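Small S protein (Podospora anserina, PDB 2WVO) drives heterokaryon incompatibility, setting off a lethal reaction on meeting the [het-s] prion form, so that only compatible fused cells survive. Local coordinates at residues V104-Q107 against Q108-V111. Residues are numbered along the deposited sequence; the frame is centred on the assembly and turned at random.
Sequences VADQ and QDLV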
loop_
_atom_site.group_PDB
_atom_site.type_symbol
_atom_site.label_atom_id
_atom_site.label_comp_id
_atom_site.label_asym_id
_atom_site.label_seq_id
_atom_site.Cartn_x
_atom_site.Cartn_y
_atom_site.Cartn_z
ATOM N N VAL A 104 -19.324 -3.400 -8.287
ATOM C CA VAL A 104 -19.674 -4.806 -8.478
ATOM C C VAL A 104 -20.734 -5.321 -7.480
ATOM O O VAL A 104 -21.436 -6.288 -7.759
ATOM C CB VAL A 104 -18.380 -5.695 -8.485
ATOM C CG1 VAL A 104 -17.923 -6.035 -7.065
ATOM C CG2 VAL A 104 -18.575 -6.954 -9.314
ATOM N N ALA A 105 -20.848 -4.663 -6.330
ATOM C CA ALA A 105 -21.753 -5.102 -5.265
ATOM C C ALA A 105 -23.204 -4.721 -5.552
ATOM O O ALA A 105 -23.467 -3.765 -6.289
ATOM C CB ALA A 105 -21.307 -4.533 -3.917
ATOM N N ASP A 106 -24.139 -5.477 -4.981
ATOM C CA ASP A 106 -25.547 -5.082 -5.015
ATOM C C ASP A 106 -25.906 -4.243 -3.783
ATOM O O ASP A 106 -25.145 -4.204 -2.802
ATOM C CB ASP A 106 -26.490 -6.291 -5.210
ATOM C CG ASP A 106 -26.139 -7.476 -4.314
ATOM O OD1 ASP A 106 -26.114 -8.618 -4.833
ATOM O OD2 ASP A 106 -25.888 -7.267 -3.102
ATOM N N GLN A 107 -27.054 -3.565 -3.848
ATOM C CA GLN A 107 -27.427 -2.540 -2.861
ATOM C C GLN A 107 -27.382 -2.990 -1.401
ATOM O O GLN A 107 -27.112 -2.182 -0.507
ATOM C CB GLN A 107 -28.790 -1.916 -3.196
ATOM C CG GLN A 107 -28.770 -0.983 -4.423
ATOM C CD GLN A 107 -27.704 0.118 -4.343
ATOM O OE1 GLN A 107 -27.471 0.714 -3.285
ATOM N NE2 GLN A 107 -27.058 0.391 -5.473
ATOM N N GLN A 108 -27.630 -4.281 -1.183
ATOM C CA GLN A 108 -27.603 -4.905 0.142
ATOM C C GLN A 108 -26.240 -4.797 0.837
ATOM O O GLN A 108 -26.170 -4.592 2.056
ATOM C CB GLN A 108 -28.003 -6.374 0.004
ATOM C CG GLN A 108 -28.304 -7.108 1.304
ATOM C CD GLN A 108 -28.851 -8.508 1.053
ATOM O OE1 GLN A 108 -29.677 -9.014 1.821
ATOM N NE2 GLN A 108 -28.404 -9.135 -0.037
ATOM N N ASP A 109 -25.166 -4.925 0.055
ATOM C CA ASP A 109 -23.796 -4.917 0.583
ATOM C C ASP A 109 -23.182 -3.515 0.630
ATOM O O ASP A 109 -21.995 -3.364 0.928
ATOM C CB ASP A 109 -22.895 -5.855 -0.238
ATOM C CG ASP A 109 -23.414 -7.291 -0.285
ATOM O OD1 ASP A 109 -23.291 -7.932 -1.353
ATOM O OD2 ASP A 109 -23.946 -7.780 0.740
ATOM N N LEU A 110 -23.994 -2.499 0.340
ATOM C CA LEU A 110 -23.527 -1.112 0.293
ATOM C C LEU A 110 -24.050 -0.267 1.458
ATOM O O LEU A 110 -23.855 0.948 1.496
ATOM C CB LEU A 110 -23.860 -0.462 -1.062
ATOM C CG LEU A 110 -23.093 -0.962 -2.294
ATOM C CD1 LEU A 110 -23.545 -0.239 -3.562
ATOM C CD2 LEU A 110 -21.577 -0.834 -2.116
ATOM N N VAL A 111 -24.697 -0.930 2.411
ATOM C CA VAL A 111 -25.225 -0.283 3.611
ATOM C C VAL A 111 -24.062 0.018 4.557
ATOM O O VAL A 111 -23.170 -0.811 4.739
ATOM C CB VAL A 111 -26.320 -1.159 4.302
ATOM C CG1 VAL A 111 -26.925 -0.445 5.513
ATOM C CG2 VAL A 111 -27.429 -1.540 3.302
#
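The first torsions of Asp106 and Asp109 bring their carboxylates together. In Asp106, CG lies between the backbone N and the carbonyl carbon (chi1 46°). In Asp109, CG is anti to the carbonyl carbon (chi1 -57°). OD2 of Asp106 comes to 3.2 Å from OD1 of Asp109, with the two carboxylate planes 41° apart. This is a meeting of two acceptors, not a bond.

The backbone of Gln107 to Asp109 forms a short 3-10 turn. The N-H of Asp109 bonds to O of Asp106 at 2.9 Å, from above the carbonyl plane. Leu110 N donates to Gln107 O at 3.2 Å, and both bonds span three residues, as in a 3-10 helix. This second donor sits further above its carbonyl plane.

The side chain of Leu110 sets out toward residues 104-107. Its CD2 lies 4.1 Å from CB of Ala105. The other methyl, CD1, is 4.0 Å from both OE1 and NE2 of Gln107, whose chain bends at chi2 and carries its amide across to the methyl. Leu110 also rests on Tyr101 and Glu102 of helix 75-104 and on Tyr151, and Asp109 touches Tyr101. Beyond the turn, Val111 shares a backbone hydrogen bond with Arg32.

The turn lies at the surface of the globular domain, in the loop that joins helix 75-104 to helix 120-136. Two carboxylates this close would be expected to repel if both are charged, and their proximity may raise the pKa of one of them.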